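Local structure of alpha-1,3-glucanase (Bacillus circulans, 5ZRU) at residues S286-R291 with A296-F301; F137-W142 with S369-G374; I257-P262 with E317-G322; I269-R272 with D278-H281. The protein is a GH87 alpha-1,3-glucanase, represented here by its catalytic unit, which probably hydrolyses alpha-1,3-glucan and carries bound calcium and zinc ions. One frame throughout, in Å; residues are numbered along the deposited sequence.

Interaction 1 of 4, residues S286-R291 with A296-F301; sequences SNLRSR and AVYKGF. With PE5 (3,6,9,12,15,18,21,24-octaoxahexacosan-1-ol), chain C.
L288 and Y298 both set CG anti to the backbone N, with chi1 at -177° and -159°. The tyrosine torsion brings its ring beneath L288 CB, which sits over the ring centre, 4.1 Å from the centroid, a CH-pi contact. The leucine torsion lays both methyls along the tyrosine, and the side chains pass in opposite directions. L288 CD1 is 3.7 Å from Y298 CD2, and CD2 of the leucine rests near CB and CG of the tyrosine. S286 CB meets the same ring obliquely at CE1. The phenol oxygen is held as well: N287 N donates to Y298 OH over 3.2 Å, nearly straight at 169°. That hydroxyl is also hydrogen-bonded to N261 O. S286 OG accepts from L288 N at 2.9 Å, an ST turn, and is hydrogen-bonded to H318 O. N287 turns its amide away: ND2 bonds T260 O, and N287 OD1 lies 3.3 Å from C50 of the bound polyether. At the far end, A296 CB packs on R291 O. Both segments belong to the loop between strands 277-285 and 301-302 in the D2 catalytic region. The contact is apolar over the ring and polar at its hydroxyl, and this buried oxygen is satisfied by two backbone groups.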
# COMPACT_ATOMS: atom_id res chain seq x y z
N SER A 286 -9.13 -7.04 9.19
CA SER A 286 -10.32 -6.34 9.65
C SER A 286 -11.58 -7.15 9.38
O SER A 286 -11.55 -8.24 8.81
CB SER A 286 -10.45 -5.00 8.94
OG SER A 286 -10.96 -5.26 7.63
N ASN A 287 -12.73 -6.58 9.77
CA ASN A 287 -14.02 -6.95 9.18
C ASN A 287 -14.63 -5.73 8.49
O ASN A 287 -15.84 -5.48 8.57
CB ASN A 287 -14.98 -7.52 10.22
CG ASN A 287 -16.15 -8.23 9.57
OD1 ASN A 287 -16.08 -8.59 8.39
ND2 ASN A 287 -17.23 -8.44 10.33
N LEU A 288 -13.81 -4.97 7.77
CA LEU A 288 -14.18 -3.66 7.27
C LEU A 288 -14.35 -3.68 5.76
O LEU A 288 -13.46 -4.13 5.03
CB LEU A 288 -13.11 -2.62 7.66
CG LEU A 288 -13.42 -1.19 7.24
CD1 LEU A 288 -14.62 -0.66 8.03
CD2 LEU A 288 -12.20 -0.30 7.43
N ARG A 289 -15.50 -3.18 5.27
CA ARG A 289 -15.73 -3.08 3.83
C ARG A 289 -16.05 -1.68 3.35
O ARG A 289 -16.32 -1.50 2.16
CB ARG A 289 -16.86 -4.02 3.39
CG ARG A 289 -18.19 -3.78 4.11
CD ARG A 289 -19.34 -4.58 3.45
NE ARG A 289 -19.87 -3.95 2.24
CZ ARG A 289 -20.79 -2.99 2.24
NH1 ARG A 289 -21.26 -2.53 3.39
NH2 ARG A 289 -21.22 -2.48 1.09
N SER A 290 -16.01 -0.67 4.23
CA SER A 290 -16.36 0.69 3.86
C SER A 290 -15.41 1.69 4.53
O SER A 290 -14.97 1.49 5.66
CB SER A 290 -17.81 1.02 4.25
OG SER A 290 -18.10 2.40 4.05
N ARG A 291 -15.12 2.77 3.81
CA ARG A 291 -14.42 3.92 4.39
C ARG A 291 -15.30 4.78 5.27
O ARG A 291 -14.77 5.67 5.96
CB ARG A 291 -13.84 4.81 3.28
CG ARG A 291 -12.61 4.26 2.60
CD ARG A 291 -11.94 5.33 1.73
NE ARG A 291 -11.34 6.40 2.52
CZ ARG A 291 -10.61 7.38 2.00
NH1 ARG A 291 -10.38 7.40 0.69
NH2 ARG A 291 -10.08 8.31 2.78
N ALA A 296 -14.38 6.26 9.22
CA ALA A 296 -14.33 4.86 9.62
C ALA A 296 -13.64 4.68 10.97
O ALA A 296 -14.04 3.82 11.76
CB ALA A 296 -13.62 4.01 8.55
N VAL A 297 -12.62 5.50 11.26
CA VAL A 297 -11.78 5.37 12.45
C VAL A 297 -11.41 3.91 12.67
O VAL A 297 -11.66 3.33 13.74
CB VAL A 297 -12.49 5.97 13.68
CG1 VAL A 297 -11.50 6.14 14.84
CG2 VAL A 297 -13.10 7.30 13.31
N TYR A 298 -10.81 3.30 11.66
CA TYR A 298 -10.64 1.85 11.63
C TYR A 298 -9.36 1.56 10.84
O TYR A 298 -9.33 0.74 9.92
CB TYR A 298 -11.89 1.21 11.03
CG TYR A 298 -12.19 -0.26 11.32
CD1 TYR A 298 -11.19 -1.23 11.27
CD2 TYR A 298 -13.49 -0.68 11.59
CE1 TYR A 298 -11.47 -2.57 11.50
CE2 TYR A 298 -13.79 -2.02 11.81
CZ TYR A 298 -12.77 -2.96 11.75
OH TYR A 298 -13.05 -4.30 11.97
N LYS A 299 -8.30 2.28 11.18
CA LYS A 299 -6.99 1.99 10.60
C LYS A 299 -6.33 0.86 11.39
O LYS A 299 -6.67 0.61 12.55
CB LYS A 299 -6.10 3.24 10.61
CG LYS A 299 -6.64 4.43 9.82
CD LYS A 299 -7.37 5.43 10.74
CE LYS A 299 -7.69 6.73 9.97
NZ LYS A 299 -8.38 7.73 10.83
N GLY A 300 -5.38 0.18 10.74
CA GLY A 300 -4.69 -0.91 11.43
C GLY A 300 -4.00 -0.44 12.70
O GLY A 300 -4.14 -1.06 13.77
N PHE A 301 -3.28 0.67 12.61
CA PHE A 301 -2.58 1.27 13.75
C PHE A 301 -2.87 2.77 13.76
O PHE A 301 -2.74 3.42 12.72
CB PHE A 301 -1.07 1.04 13.66
CG PHE A 301 -0.67 -0.41 13.60
CD1 PHE A 301 -0.57 -1.16 14.76
CD2 PHE A 301 -0.37 -1.01 12.39
CE1 PHE A 301 -0.18 -2.50 14.71
CE2 PHE A 301 0.02 -2.35 12.33
CZ PHE A 301 0.11 -3.09 13.49
C48 PE5 C . -14.41 -12.09 10.00
C50 PE5 C . -14.30 -11.30 8.69
O1 PE5 C . -15.15 -11.85 7.73
C1 PE5 C . -15.19 -11.16 6.51
C2 PE5 C . -15.98 -11.95 5.46
O2 PE5 C . -15.32 -13.15 5.17
C3 PE5 C . -16.01 -14.03 4.34
C4 PE5 C . -15.19 -15.32 4.17
O3 PE5 C . -13.91 -15.02 3.67
C5 PE5 C . -13.08 -16.11 3.38
C6 PE5 C . -11.68 -15.89 3.98
O4 PE5 C . -10.83 -15.20 3.10
C7 PE5 C . -9.99 -14.24 3.69
C8 PE5 C . -9.20 -14.85 4.85
O5 PE5 C . -8.66 -13.84 5.63
C9 PE5 C . -8.13 -14.25 6.86
C10 PE5 C . -6.61 -14.24 6.77
O6 PE5 C . -6.11 -15.49 7.14
C11 PE5 C . -4.82 -15.76 6.67
C12 PE5 C . -4.50 -17.24 6.87
O7 PE5 C . -3.41 -17.30 7.73
C13 PE5 C . -2.46 -18.27 7.42
C14 PE5 C . -1.73 -18.65 8.71
O8 PE5 C . -2.65 -18.62 9.76
C15 PE5 C . -2.13 -18.88 11.04
C16 PE5 C . -2.77 -20.15 11.60
O52 PE5 C . -3.69 -19.85 12.61

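Interaction 2 of 4, residues F137-W142 with S369-G374; sequences FDEVHW and SIRNNG. With PE5 (3,6,9,12,15,18,21,24-octaoxahexacosan-1-ol), chain C.
The guanidinium of R371 meets the E139 carboxylate at its edge, while S369 OG lies over one of its faces, toward the rim. Further along the first strand, the polyether places C11 over one face of the H141 ring. R371 NH1 donates to E139 OE2 at 2.8 Å, almost straight and within the guanidinium plane. The acceptor is met on its syn side, somewhat out of the carboxylate plane, and the two planes stand 51° apart. The result is a salt bridge through one oxygen. R371 extends from chi1 -174° and bends at chi3, which turns NH1 toward the glutamate. Other charges share the network: E172 and E402 pair with R371, and R347 pairs with E139 OE1. A methionine in place of R371 would probably leave E172 and E402 without this charged partner, and E139 with R347 but no mate for OE2. N372 adds a second link. Its ND2 gives a 2.8 Å hydrogen bond to F137 O, coming from above the carbonyl plane; the same amide also holds N348 and R80. The contact joins strand 132-144 of the D1 region to strand 369-371 and the turn after it in the D2 region. Strand 76-82 pairs with the first, and strand 345-347 with the second.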
# COMPACT_ATOMS: atom_id res chain seq x y z
N PHE A 137 -8.97 -6.36 -7.17
CA PHE A 137 -8.13 -7.46 -6.73
C PHE A 137 -7.93 -7.42 -5.22
O PHE A 137 -8.08 -6.39 -4.56
CB PHE A 137 -6.77 -7.43 -7.46
CG PHE A 137 -6.83 -7.93 -8.88
CD1 PHE A 137 -7.23 -7.08 -9.91
CD2 PHE A 137 -6.50 -9.24 -9.18
CE1 PHE A 137 -7.31 -7.54 -11.23
CE2 PHE A 137 -6.58 -9.72 -10.50
CZ PHE A 137 -6.97 -8.87 -11.53
N ASP A 138 -7.61 -8.59 -4.67
CA ASP A 138 -7.38 -8.77 -3.24
C ASP A 138 -6.36 -9.89 -3.08
O ASP A 138 -5.93 -10.49 -4.06
CB ASP A 138 -8.70 -9.09 -2.51
CG ASP A 138 -8.65 -8.76 -1.01
OD1 ASP A 138 -7.60 -8.30 -0.52
OD2 ASP A 138 -9.67 -8.96 -0.32
N GLU A 139 -5.99 -10.18 -1.83
CA GLU A 139 -5.02 -11.24 -1.57
C GLU A 139 -5.53 -12.16 -0.47
O GLU A 139 -6.36 -11.77 0.36
CB GLU A 139 -3.65 -10.68 -1.18
CG GLU A 139 -2.98 -9.93 -2.32
CD GLU A 139 -1.59 -9.45 -1.99
OE1 GLU A 139 -1.09 -9.74 -0.89
OE2 GLU A 139 -1.01 -8.76 -2.83
N VAL A 140 -5.05 -13.41 -0.51
CA VAL A 140 -5.16 -14.34 0.60
C VAL A 140 -3.80 -15.01 0.73
O VAL A 140 -2.98 -14.98 -0.20
CB VAL A 140 -6.26 -15.42 0.42
CG1 VAL A 140 -7.65 -14.78 0.50
CG2 VAL A 140 -6.09 -16.16 -0.91
N HIS A 141 -3.55 -15.61 1.89
CA HIS A 141 -2.33 -16.40 2.05
C HIS A 141 -2.65 -17.64 2.86
O HIS A 141 -3.63 -17.69 3.61
CB HIS A 141 -1.18 -15.59 2.68
CG HIS A 141 -1.43 -15.12 4.08
ND1 HIS A 141 -2.18 -14.00 4.38
CD2 HIS A 141 -0.98 -15.60 5.27
CE1 HIS A 141 -2.20 -13.83 5.69
NE2 HIS A 141 -1.48 -14.78 6.25
N TRP A 142 -1.82 -18.67 2.69
CA TRP A 142 -2.00 -19.93 3.41
C TRP A 142 -0.66 -20.63 3.49
O TRP A 142 0.29 -20.27 2.78
CB TRP A 142 -3.05 -20.82 2.73
CG TRP A 142 -2.65 -21.30 1.34
CD1 TRP A 142 -1.95 -22.43 1.04
CD2 TRP A 142 -2.93 -20.66 0.09
NE1 TRP A 142 -1.77 -22.54 -0.32
CE2 TRP A 142 -2.37 -21.46 -0.93
CE3 TRP A 142 -3.60 -19.48 -0.27
CZ2 TRP A 142 -2.46 -21.13 -2.27
CZ3 TRP A 142 -3.69 -19.15 -1.61
CH2 TRP A 142 -3.13 -19.98 -2.60
N SER A 369 6.48 -3.79 1.76
CA SER A 369 5.64 -4.04 0.59
C SER A 369 4.35 -3.27 0.79
O SER A 369 3.62 -3.54 1.75
CB SER A 369 5.37 -5.55 0.45
OG SER A 369 4.29 -5.80 -0.45
N ILE A 370 4.10 -2.29 -0.07
CA ILE A 370 2.95 -1.39 0.03
C ILE A 370 2.11 -1.65 -1.21
O ILE A 370 2.47 -1.19 -2.30
CB ILE A 370 3.38 0.08 0.11
CG1 ILE A 370 4.53 0.26 1.12
CG2 ILE A 370 2.17 1.00 0.41
CD1 ILE A 370 4.15 -0.08 2.56
N ARG A 371 1.00 -2.38 -1.09
CA ARG A 371 0.38 -2.92 -2.30
C ARG A 371 -1.14 -2.77 -2.28
O ARG A 371 -1.78 -3.08 -1.28
CB ARG A 371 0.74 -4.41 -2.48
CG ARG A 371 0.24 -5.00 -3.80
CD ARG A 371 0.56 -6.49 -3.92
NE ARG A 371 1.99 -6.76 -3.95
CZ ARG A 371 2.55 -7.91 -3.58
NH1 ARG A 371 1.82 -8.92 -3.12
NH2 ARG A 371 3.87 -8.04 -3.66
N ASN A 372 -1.70 -2.28 -3.40
CA ASN A 372 -3.14 -2.38 -3.67
C ASN A 372 -3.96 -1.56 -2.68
O ASN A 372 -5.03 -1.99 -2.24
CB ASN A 372 -3.60 -3.85 -3.67
CG ASN A 372 -4.89 -4.06 -4.45
OD1 ASN A 372 -5.05 -3.55 -5.56
ND2 ASN A 372 -5.80 -4.84 -3.88
N ASN A 373 -3.49 -0.37 -2.34
CA ASN A 373 -4.18 0.51 -1.41
C ASN A 373 -5.00 1.57 -2.15
O ASN A 373 -4.72 1.92 -3.31
CB ASN A 373 -3.18 1.17 -0.45
CG ASN A 373 -2.51 0.15 0.45
OD1 ASN A 373 -3.17 -0.48 1.27
ND2 ASN A 373 -1.19 -0.04 0.29
N GLY A 374 -6.01 2.10 -1.46
CA GLY A 374 -7.01 2.95 -2.08
C GLY A 374 -6.85 4.44 -1.89
O GLY A 374 -7.82 5.20 -2.01
C48 PE5 C . -14.41 -12.09 10.00
C50 PE5 C . -14.30 -11.30 8.69
O1 PE5 C . -15.15 -11.85 7.73
C1 PE5 C . -15.19 -11.16 6.51
C2 PE5 C . -15.98 -11.95 5.46
O2 PE5 C . -15.32 -13.15 5.17
C3 PE5 C . -16.01 -14.03 4.34
C4 PE5 C . -15.19 -15.32 4.17
O3 PE5 C . -13.91 -15.02 3.67
C5 PE5 C . -13.08 -16.11 3.38
C6 PE5 C . -11.68 -15.89 3.98
O4 PE5 C . -10.83 -15.20 3.10
C7 PE5 C . -9.99 -14.24 3.69
C8 PE5 C . -9.20 -14.85 4.85
O5 PE5 C . -8.66 -13.84 5.63
C9 PE5 C . -8.13 -14.25 6.86
C10 PE5 C . -6.61 -14.24 6.77
O6 PE5 C . -6.11 -15.49 7.14
C11 PE5 C . -4.82 -15.76 6.67
C12 PE5 C . -4.50 -17.24 6.87
O7 PE5 C . -3.41 -17.30 7.73
C13 PE5 C . -2.46 -18.27 7.42
C14 PE5 C . -1.73 -18.65 8.71
O8 PE5 C . -2.65 -18.62 9.76
C15 PE5 C . -2.13 -18.88 11.04
C16 PE5 C . -2.77 -20.15 11.60
O52 PE5 C . -3.69 -19.85 12.61
O HOH W 1 -7.40 -3.95 -7.00

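Interaction 3 of 4, residues I257-P262 with E317-G322; sequences IQFTNP and EHFECG
The apolar part rests on two rings, F259 and F319. Carbons CE1 and CZ of F319 point at the CD2-CE2 side of F259. F259 CD2 is 3.8 Å from F319 CZ and equally near CE1. It lies at the edge of the F319 ring, near its plane. The approach to the F259 ring is oblique. The planes are turned 82° apart and the centroids of the F259 and F319 rings are 5.9 Å apart. Both side chains hold CG anti to the carbonyl carbon, with chi1 at -69° in each, and the two side chains cross at about a right angle.

The polar interactions lie around this pair. Within 257-262, Q258 NE2 donates to F259 O at 2.9 Å. The donor stands above the carbonyl plane, and the acceptor lies in the plane of the glutamine amide. Q258 OE1 is bonded to N285 ND2. In the other segment, H318 is fixed at both ring nitrogens, ND1 by N285 OD1 and NE2 by D138 OD1. CG of E317 lies over one face of that imidazole, toward the rim. N349 OD1 accepts from F319 N, so the backbone that carries the second ring is anchored too.

Between the segments the contact is small, 74 Å² in all, and buried. F259 closes strand 255-259, which lies between strands 225-229 and 277-285 in parallel array. F319 belongs to the loop that follows strand 310-317, the next strand beyond 277-285, and leads into strand 323-325. M284 of the intervening strand packs against both rings, inside the parallel beta-helix expected for this pectate-lyase-like domain.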
# COMPACT_ATOMS: atom_id res chain seq x y z
N ILE A 257 -4.36 -11.66 14.19
CA ILE A 257 -5.36 -10.89 14.92
C ILE A 257 -6.49 -10.59 13.95
O ILE A 257 -6.29 -9.89 12.95
CB ILE A 257 -4.78 -9.60 15.53
CG1 ILE A 257 -3.75 -9.92 16.62
CG2 ILE A 257 -5.91 -8.76 16.12
CD1 ILE A 257 -3.11 -8.66 17.24
N GLN A 258 -7.67 -11.11 14.24
CA GLN A 258 -8.83 -10.95 13.37
C GLN A 258 -9.84 -10.06 14.07
O GLN A 258 -10.46 -10.47 15.05
CB GLN A 258 -9.46 -12.30 13.04
CG GLN A 258 -10.73 -12.15 12.20
CD GLN A 258 -10.42 -11.62 10.81
OE1 GLN A 258 -9.70 -12.27 10.05
NE2 GLN A 258 -10.95 -10.44 10.49
N PHE A 259 -9.99 -8.83 13.58
CA PHE A 259 -11.07 -7.98 14.08
C PHE A 259 -12.38 -8.43 13.45
O PHE A 259 -12.45 -8.63 12.24
CB PHE A 259 -10.78 -6.51 13.78
CG PHE A 259 -9.63 -5.96 14.59
CD1 PHE A 259 -9.84 -5.48 15.87
CD2 PHE A 259 -8.33 -5.97 14.08
CE1 PHE A 259 -8.79 -5.00 16.62
CE2 PHE A 259 -7.27 -5.48 14.83
CZ PHE A 259 -7.50 -4.99 16.09
N THR A 260 -13.41 -8.61 14.28
CA THR A 260 -14.65 -9.21 13.83
C THR A 260 -15.80 -8.22 13.68
O THR A 260 -16.85 -8.60 13.16
CB THR A 260 -15.10 -10.31 14.80
OG1 THR A 260 -15.28 -9.76 16.11
CG2 THR A 260 -14.05 -11.42 14.87
N ASN A 261 -15.62 -6.97 14.11
CA ASN A 261 -16.72 -6.01 14.15
C ASN A 261 -16.69 -5.15 12.90
O ASN A 261 -15.67 -4.49 12.64
CB ASN A 261 -16.61 -5.15 15.40
CG ASN A 261 -17.89 -4.39 15.73
OD1 ASN A 261 -18.61 -3.95 14.84
ND2 ASN A 261 -18.16 -4.20 17.02
N PRO A 262 -17.76 -5.13 12.09
CA PRO A 262 -17.76 -4.33 10.86
C PRO A 262 -18.11 -2.86 11.05
O PRO A 262 -18.08 -2.11 10.08
CB PRO A 262 -18.83 -5.03 10.01
CG PRO A 262 -19.85 -5.43 11.05
CD PRO A 262 -19.01 -5.89 12.25
N GLU A 317 -3.93 -5.82 6.47
CA GLU A 317 -4.71 -5.60 5.26
C GLU A 317 -6.17 -5.37 5.61
O GLU A 317 -6.65 -5.77 6.68
CB GLU A 317 -4.57 -6.76 4.26
CG GLU A 317 -4.89 -8.14 4.78
CD GLU A 317 -4.58 -9.25 3.75
OE1 GLU A 317 -4.20 -8.93 2.60
OE2 GLU A 317 -4.73 -10.44 4.10
N HIS A 318 -6.88 -4.74 4.67
CA HIS A 318 -8.32 -4.53 4.71
C HIS A 318 -8.75 -3.51 5.76
O HIS A 318 -9.93 -3.47 6.13
CB HIS A 318 -9.07 -5.85 4.91
CG HIS A 318 -8.68 -6.90 3.92
ND1 HIS A 318 -8.54 -8.23 4.25
CD2 HIS A 318 -8.39 -6.81 2.60
CE1 HIS A 318 -8.18 -8.91 3.18
NE2 HIS A 318 -8.09 -8.08 2.16
N PHE A 319 -7.84 -2.67 6.22
CA PHE A 319 -8.23 -1.60 7.13
C PHE A 319 -8.54 -0.33 6.35
O PHE A 319 -8.36 -0.26 5.14
CB PHE A 319 -7.13 -1.37 8.17
CG PHE A 319 -6.98 -2.51 9.14
CD1 PHE A 319 -7.77 -2.57 10.29
CD2 PHE A 319 -6.11 -3.55 8.87
CE1 PHE A 319 -7.67 -3.64 11.17
CE2 PHE A 319 -5.99 -4.62 9.75
CZ PHE A 319 -6.78 -4.67 10.90
N GLU A 320 -9.04 0.68 7.06
CA GLU A 320 -9.28 1.97 6.43
C GLU A 320 -7.98 2.52 5.86
O GLU A 320 -7.93 2.94 4.69
CB GLU A 320 -9.86 2.94 7.46
CG GLU A 320 -10.01 4.37 6.96
CD GLU A 320 -10.41 5.32 8.07
OE1 GLU A 320 -10.30 4.92 9.25
OE2 GLU A 320 -10.82 6.45 7.77
N CYS A 321 -6.94 2.54 6.68
CA CYS A 321 -5.56 2.75 6.27
C CYS A 321 -4.73 1.70 7.00
O CYS A 321 -5.15 1.19 8.05
CB CYS A 321 -5.03 4.14 6.63
SG CYS A 321 -6.04 5.54 6.10
N GLY A 322 -3.54 1.42 6.48
CA GLY A 322 -2.63 0.54 7.21
C GLY A 322 -2.21 1.18 8.53
O GLY A 322 -2.39 0.59 9.61

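Interaction 4 of 4, residues I269-R272 with D278-H281; sequences ISFR and DFSH. With ZN (zinc ion), chain F; CA (calcium ion), chain L.
I269 and F271 press on the ring of F279 from the opposing strand, and this is the tight part of the contact. I269 CD1 ends 3.5 Å from F279 CZ and nearly as close to CE2. The two side chains come from opposite directions. F271 turns its edge toward the face of F279 in an offset edge-to-face pair, with planes at 71°. F271 CZ is 3.8 Å from F279 CD2. F279 reaches them with CG anti to the backbone N, chi1 -172°. F301 adds another edge-to-face partner, and V314 and I247 also touch F279. A serine in place of F279 would probably open a gap between the strands and leave the edge of F271 and the I269 methyl without their packing partner.

The other side is polar, with metal-bound waters; H281, at the corner, is partly exposed. D278 points away from 269-272 and binds zinc mainly through OD2 at 2.0 Å, with D278 OD1 farther off at 2.6 Å; H3 and H312 complete the protein ligands. H281 NE2 contacts an ion modelled as calcium, with two waters. Apolar side chains stacked inside the coils are consistent with a parallel beta-helix of the pectate-lyase-like type; the zinc site is a feature of this protein.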
# COMPACT_ATOMS: atom_id res chain seq x y z
N ILE A 269 -6.01 -0.97 15.95
CA ILE A 269 -5.29 -0.73 17.20
C ILE A 269 -5.09 0.77 17.39
O ILE A 269 -4.58 1.45 16.50
CB ILE A 269 -3.94 -1.46 17.22
CG1 ILE A 269 -4.17 -2.97 17.28
CG2 ILE A 269 -3.09 -1.00 18.40
CD1 ILE A 269 -2.86 -3.81 17.22
N SER A 270 -5.48 1.28 18.57
CA SER A 270 -5.23 2.67 18.92
C SER A 270 -4.16 2.69 20.01
O SER A 270 -4.39 2.19 21.11
CB SER A 270 -6.51 3.36 19.41
OG SER A 270 -6.20 4.59 20.06
N PHE A 271 -3.00 3.27 19.69
CA PHE A 271 -1.92 3.42 20.66
C PHE A 271 -2.07 4.74 21.42
O PHE A 271 -2.29 5.79 20.81
CB PHE A 271 -0.55 3.42 19.98
CG PHE A 271 -0.14 2.11 19.36
CD1 PHE A 271 -0.03 0.96 20.13
CD2 PHE A 271 0.20 2.05 18.01
CE1 PHE A 271 0.39 -0.24 19.56
CE2 PHE A 271 0.61 0.86 17.43
CZ PHE A 271 0.70 -0.28 18.21
N ARG A 272 -1.93 4.68 22.74
CA ARG A 272 -1.82 5.87 23.59
C ARG A 272 -0.50 5.76 24.36
O ARG A 272 -0.48 5.47 25.56
CB ARG A 272 -3.03 6.00 24.53
CG ARG A 272 -4.36 6.12 23.82
CD ARG A 272 -4.46 7.41 23.02
NE ARG A 272 -5.75 7.53 22.34
CZ ARG A 272 -6.07 8.51 21.50
NH1 ARG A 272 -5.18 9.46 21.22
NH2 ARG A 272 -7.27 8.54 20.94
N ASP A 278 7.21 -1.09 20.75
CA ASP A 278 7.81 -2.01 19.78
C ASP A 278 6.77 -3.09 19.53
O ASP A 278 6.44 -3.86 20.44
CB ASP A 278 9.12 -2.62 20.28
CG ASP A 278 9.82 -3.44 19.20
OD1 ASP A 278 10.43 -2.84 18.30
OD2 ASP A 278 9.73 -4.68 19.22
N PHE A 279 6.23 -3.12 18.31
CA PHE A 279 5.12 -4.00 17.97
C PHE A 279 5.55 -4.78 16.75
O PHE A 279 5.94 -4.18 15.74
CB PHE A 279 3.86 -3.16 17.68
CG PHE A 279 2.61 -3.97 17.50
CD1 PHE A 279 2.38 -4.68 16.33
CD2 PHE A 279 1.63 -3.99 18.50
CE1 PHE A 279 1.22 -5.44 16.16
CE2 PHE A 279 0.46 -4.74 18.34
CZ PHE A 279 0.26 -5.46 17.17
N SER A 280 5.49 -6.12 16.82
CA SER A 280 6.09 -6.87 15.72
C SER A 280 5.49 -8.26 15.60
O SER A 280 4.91 -8.80 16.55
CB SER A 280 7.61 -7.00 15.89
OG SER A 280 7.95 -7.78 17.03
N HIS A 281 5.66 -8.82 14.39
CA HIS A 281 5.56 -10.26 14.13
C HIS A 281 4.12 -10.76 14.26
O HIS A 281 3.86 -11.81 14.86
CB HIS A 281 6.53 -11.04 15.00
CG HIS A 281 7.94 -10.92 14.53
ND1 HIS A 281 8.33 -11.34 13.27
CD2 HIS A 281 9.03 -10.38 15.10
CE1 HIS A 281 9.61 -11.08 13.11
NE2 HIS A 281 10.06 -10.50 14.20
ZN ZN F . 11.03 -5.36 17.84
CA CA L . 12.12 -10.06 14.78
O HOH W 2 10.80 -7.42 18.26
O HOH W 3 13.22 -8.55 13.59
O HOH W 4 11.98 -9.04 16.91

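In the fold
All four contacts are buried, but their chemistry differs. Interactions 3 and 4 are apolar ring packing within the D2 region; they touch where F259 CZ meets I269 CG1. Interaction 1 mixes ring packing with hydrogen bonds in the loop between strands 277-285 and 301-302. It touches interaction 3 through S286 and Y298, and interaction 4 through F301, whose ring packs on I269, F271 and F279. Interaction 2 is charged and polar, and joins the D1 and D2 regions. D138 of its first strand ties it to H318 of interaction 3. The polyether borders interactions 1 and 2. Interaction 4 alone carries metal ligands, on residues that point away from the ring packing.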